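Local coordinates for sialidase B (Streptococcus pneumoniae TIGR4, PDB 4XJA), which removes terminal sialic acid from oligosaccharides, glycoproteins and glycolipids by hydrolysing their alpha-(2->3), alpha-(2->6) and alpha-(2->8) linkages, at residues 499-504 against 517-522. The protein carries 1 engineered substitution. Sequence-based numbering, arbitrary orientation.
With SFJ ((2R,3R,4R,5R,6R)-5-acetamido-2,3-difluoro-4-hydroxy-6-[(1R,2R)-1,2,3-trihydroxypropyl]tetrahydro-2H-pyran-2-carboxylic acid), chain F.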
ATOM      1  N   ASN A 499     -21.392   4.045   9.968  1.00 36.18           N
ATOM      2  CA  ASN A 499     -20.371   2.999   9.891  1.00 43.57           C
ATOM      3  C   ASN A 499     -19.645   2.909   8.544  1.00 38.42           C
ATOM      4  O   ASN A 499     -19.174   1.839   8.149  1.00 33.01           O
ATOM      5  CB  ASN A 499     -20.974   1.639  10.261  1.00 39.44           C
ATOM      6  CG  ASN A 499     -21.678   1.668  11.606  1.00 51.97           C
ATOM      7  OD1 ASN A 499     -21.404   2.536  12.436  1.00 54.08           O
ATOM      8  ND2 ASN A 499     -22.585   0.717  11.830  1.00 48.33           N
ATOM      9  N   ALA A 500     -19.549   4.033   7.842  1.00 32.71           N
ATOM     10  CA  ALA A 500     -18.894   4.037   6.540  1.00 29.13           C
ATOM     11  C   ALA A 500     -17.428   4.439   6.667  1.00 26.95           C
ATOM     12  O   ALA A 500     -17.085   5.337   7.433  1.00 29.10           O
ATOM     13  CB  ALA A 500     -19.619   4.963   5.578  1.00 28.05           C
ATOM     14  N   THR A 501     -16.569   3.771   5.906  1.00 22.65           N
ATOM     15  CA  THR A 501     -15.192   4.218   5.739  1.00 23.50           C
ATOM     16  C   THR A 501     -15.232   5.249   4.612  1.00 21.04           C
ATOM     17  O   THR A 501     -14.895   4.950   3.470  1.00 16.68           O
ATOM     18  CB  THR A 501     -14.276   3.023   5.409  1.00 25.36           C
ATOM     19  OG1 THR A 501     -14.454   2.019   6.418  1.00 24.46           O
ATOM     20  CG2 THR A 501     -12.812   3.428   5.384  1.00 20.86           C
ATOM     21  N   ALA A 502     -15.673   6.464   4.939  1.00 16.59           N
ATOM     22  CA  ALA A 502     -16.042   7.437   3.915  1.00 17.18           C
ATOM     23  C   ALA A 502     -14.838   8.243   3.468  1.00 21.10           C
ATOM     24  O   ALA A 502     -14.812   9.475   3.612  1.00 19.70           O
ATOM     25  CB  ALA A 502     -17.147   8.363   4.421  1.00 17.43           C
ATOM     26  N   GLU A 503     -13.846   7.542   2.922  1.00 17.27           N
ATOM     27  CA  GLU A 503     -12.623   8.178   2.439  1.00 16.29           C
ATOM     28  C   GLU A 503     -12.968   9.086   1.266  1.00 17.57           C
ATOM     29  O   GLU A 503     -13.568   8.649   0.277  1.00 15.67           O
ATOM     30  CB  GLU A 503     -11.577   7.117   2.057  1.00 16.00           C
ATOM     31  CG  GLU A 503     -11.066   6.294   3.269  1.00 16.53           C
ATOM     32  CD  GLU A 503     -10.460   4.958   2.877  1.00 20.68           C
ATOM     33  OE1 GLU A 503      -9.636   4.400   3.654  1.00 16.54           O
ATOM     34  OE2 GLU A 503     -10.811   4.451   1.791  1.00 18.40           O
ATOM     35  N   ALA A 504     -12.581  10.355   1.390  1.00 14.55           N
ATOM     36  CA  ALA A 504     -13.040  11.407   0.489  1.00 14.53           C
ATOM     37  C   ALA A 504     -11.854  12.171  -0.081  1.00 16.98           C
ATOM     38  O   ALA A 504     -10.884  12.443   0.639  1.00 15.31           O
ATOM     39  CB  ALA A 504     -13.964  12.365   1.228  1.00 12.52           C
ATOM     40  N   PHE A 517     -15.369  13.647  -3.856  1.00 15.14           N
ATOM     41  CA  PHE A 517     -15.737  12.284  -4.238  1.00 14.75           C
ATOM     42  C   PHE A 517     -15.391  11.319  -3.097  1.00 16.13           C
ATOM     43  O   PHE A 517     -14.276  11.351  -2.568  1.00 15.89           O
ATOM     44  CB  PHE A 517     -14.987  11.885  -5.523  1.00 15.51           C
ATOM     45  CG  PHE A 517     -15.306  12.753  -6.706  1.00 15.98           C
ATOM     46  CD1 PHE A 517     -16.455  12.529  -7.454  1.00 15.98           C
ATOM     47  CD2 PHE A 517     -14.471  13.803  -7.062  1.00 16.06           C
ATOM     48  CE1 PHE A 517     -16.761  13.330  -8.551  1.00 21.79           C
ATOM     49  CE2 PHE A 517     -14.772  14.614  -8.154  1.00 16.73           C
ATOM     50  CZ  PHE A 517     -15.923  14.375  -8.899  1.00 17.33           C
ATOM     51  N   PHE A 518     -16.329  10.465  -2.700  1.00 16.40           N
ATOM     52  CA  PHE A 518     -16.067   9.601  -1.557  1.00 14.65           C
ATOM     53  C   PHE A 518     -16.590   8.175  -1.619  1.00 16.76           C
ATOM     54  O   PHE A 518     -17.563   7.865  -2.324  1.00 16.98           O
ATOM     55  CB  PHE A 518     -16.435  10.277  -0.216  1.00 14.64           C
ATOM     56  CG  PHE A 518     -17.892  10.620  -0.059  1.00 18.69           C
ATOM     57  CD1 PHE A 518     -18.437  11.723  -0.703  1.00 18.01           C
ATOM     58  CD2 PHE A 518     -18.708   9.863   0.778  1.00 17.85           C
ATOM     59  CE1 PHE A 518     -19.778  12.057  -0.527  1.00 14.99           C
ATOM     60  CE2 PHE A 518     -20.042  10.181   0.945  1.00 21.22           C
ATOM     61  CZ  PHE A 518     -20.578  11.278   0.294  1.00 20.93           C
ATOM     62  N   ARG A 519     -15.892   7.318  -0.873  1.00 17.80           N
ATOM     63  CA  ARG A 519     -16.234   5.908  -0.693  1.00 17.81           C
ATOM     64  C   ARG A 519     -17.468   5.775   0.188  1.00 17.66           C
ATOM     65  O   ARG A 519     -17.645   6.533   1.147  1.00 15.64           O
ATOM     66  CB  ARG A 519     -15.047   5.202  -0.020  1.00 15.89           C
ATOM     67  CG  ARG A 519     -15.231   3.733   0.359  1.00 17.99           C
ATOM     68  CD  ARG A 519     -13.973   3.262   1.077  1.00 18.57           C
ATOM     69  NE  ARG A 519     -14.117   1.961   1.727  1.00 17.22           N
ATOM     70  CZ  ARG A 519     -13.110   1.311   2.295  1.00 17.49           C
ATOM     71  NH1 ARG A 519     -11.889   1.838   2.281  1.00 17.23           N
ATOM     72  NH2 ARG A 519     -13.326   0.136   2.868  1.00 14.70           N
ATOM     73  N   THR A 520     -18.326   4.816  -0.139  1.00 17.17           N
ATOM     74  CA  THR A 520     -19.540   4.578   0.639  1.00 17.61           C
ATOM     75  C   THR A 520     -19.707   3.091   0.931  1.00 20.81           C
ATOM     76  O   THR A 520     -18.787   2.291   0.747  1.00 18.80           O
ATOM     77  CB  THR A 520     -20.801   5.027  -0.122  1.00 18.26           C
ATOM     78  OG1 THR A 520     -21.085   4.079  -1.161  1.00 19.34           O
ATOM     79  CG2 THR A 520     -20.618   6.426  -0.741  1.00 21.60           C
ATOM     80  N   THR A 521     -20.910   2.723   1.348  1.00 18.77           N
ATOM     81  CA  THR A 521     -21.241   1.336   1.626  1.00 20.99           C
ATOM     82  C   THR A 521     -22.308   0.856   0.650  1.00 24.17           C
ATOM     83  O   THR A 521     -22.955  -0.160   0.895  1.00 21.31           O
ATOM     84  CB  THR A 521     -21.796   1.181   3.043  1.00 21.62           C
ATOM     85  OG1 THR A 521     -22.831   2.155   3.234  1.00 24.80           O
ATOM     86  CG2 THR A 521     -20.702   1.407   4.077  1.00 25.72           C
ATOM     87  N   THR A 522     -22.495   1.589  -0.448  1.00 20.80           N
ATOM     88  CA  THR A 522     -23.589   1.293  -1.382  1.00 21.38           C
ATOM     89  C   THR A 522     -23.162   0.637  -2.678  1.00 23.20           C
ATOM     90  O   THR A 522     -24.009   0.327  -3.511  1.00 20.21           O
ATOM     91  CB  THR A 522     -24.387   2.561  -1.781  1.00 26.18           C
ATOM     92  OG1 THR A 522     -23.559   3.434  -2.561  1.00 24.02           O
ATOM     93  CG2 THR A 522     -24.900   3.290  -0.552  1.00 27.41           C
TER
HETATM   94  C11 SFJ F 705      -7.581   4.279  10.260  1.00 19.07           C
HETATM   95  C9  SFJ F 705     -11.906   0.023   8.579  0.78 38.41           C
HETATM   96  C10 SFJ F 705      -7.701   2.961   9.495  0.56 22.64           C
HETATM   97  C1  SFJ F 705      -9.143  -0.507   3.903  0.93 19.17           C
HETATM   98  C7  SFJ F 705      -9.574   0.289   8.119  0.35 28.38           C
HETATM   99  C4  SFJ F 705      -6.917   2.028   5.986  1.00 18.51           C
HETATM  100  C3  SFJ F 705      -7.079   0.741   5.082  0.80 19.57           C
HETATM  101  C5  SFJ F 705      -7.703   1.838   7.305  1.00 18.64           C
HETATM  102  C6  SFJ F 705      -9.144   1.403   7.072  0.90 21.64           C
HETATM  103  C2  SFJ F 705      -8.600   0.081   5.243  0.31 21.18           C
HETATM  104  N5  SFJ F 705      -7.669   3.023   8.147  0.96 19.18           N
HETATM  105  O10 SFJ F 705      -7.772   1.925  10.109  0.93 23.64           O
HETATM  106  O9  SFJ F 705     -11.549  -0.042   9.925  0.40 41.93           O
HETATM  107  O1A SFJ F 705     -10.353  -0.400   3.671  1.00 19.09           O
HETATM  108  O8  SFJ F 705     -11.223  -0.660   6.498  0.64 38.88           O
HETATM  109  O7  SFJ F 705      -8.561  -0.594   8.620  0.32 29.96           O
HETATM  110  O4  SFJ F 705      -5.628   2.397   6.216  0.95 18.53           O
HETATM  111  O6  SFJ F 705      -9.422   1.053   5.755  0.84 22.42           O
HETATM  112  FAI SFJ F 705      -6.314   0.057   5.364  0.66 21.14           F
HETATM  113  FAJ SFJ F 705      -8.705  -0.959   5.934  0.55 26.85           F
HETATM  114  O1B SFJ F 705      -8.285  -1.108   3.255  0.96 20.09           O
HETATM  115  C8  SFJ F 705     -10.820  -0.605   7.826  0.88 32.89           C
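Ala504 and Phe518 face each other as an antiparallel non-hydrogen-bonded pair, and past it Arg519 N donates to Glu503 O (2.9 Å, 168° at the hydrogen), where 499-504 comes out of its loop and 517-522 leaves its strand. Strands 504-510 and 513-518 belong to one four-stranded antiparallel sheet, a blade of the sialidase beta-propeller. Small alanines suit the seam between this blade and the one before it: Ala504 CB rests 3.5 Å from Phe518 CB, and Ala502 CB approaches the ring obliquely, while Leu476 of the neighbouring blade packs on all three residues.

Arg519 runs fully extended, its CG anti to the backbone N (chi1 176°), which carries the guanidinium alongside 499-504 to the bound difluorosialic acid. Arg519 NH1 and NH2 both donate to O1A of the ligand carboxylate, at 3.0 and 3.1 Å. The branched side chain of Thr501 gives one face of the Arg519 guanidinium an apolar cover, with CB 3.7 Å above the plane over its centre and CG2 beside it. At the edge, Arg519 NH1 also forms a hydrogen-bonded salt bridge with Glu503 OE2 (2.9 Å), which lies nearly in the guanidinium plane, whereas NH1 stands 52° out of the carboxylate plane. Glu503 OE1 is left to hydrogen-bond the hydroxyl of Tyr615, the probable nucleophile, and Arg519 NE is held by Tyr551 O.

Arg207 and Arg581 also bind the inhibitor, completing the arginine triad of sialidases. The contact thus probably links carboxylate recognition to the catalytic Tyr/Glu pair, as in other sialidases of this family: Arg519 grips the sugar carboxylate, and the glutamate that, with Tyr551 O, probably holds the guanidinium in place also contacts Tyr615.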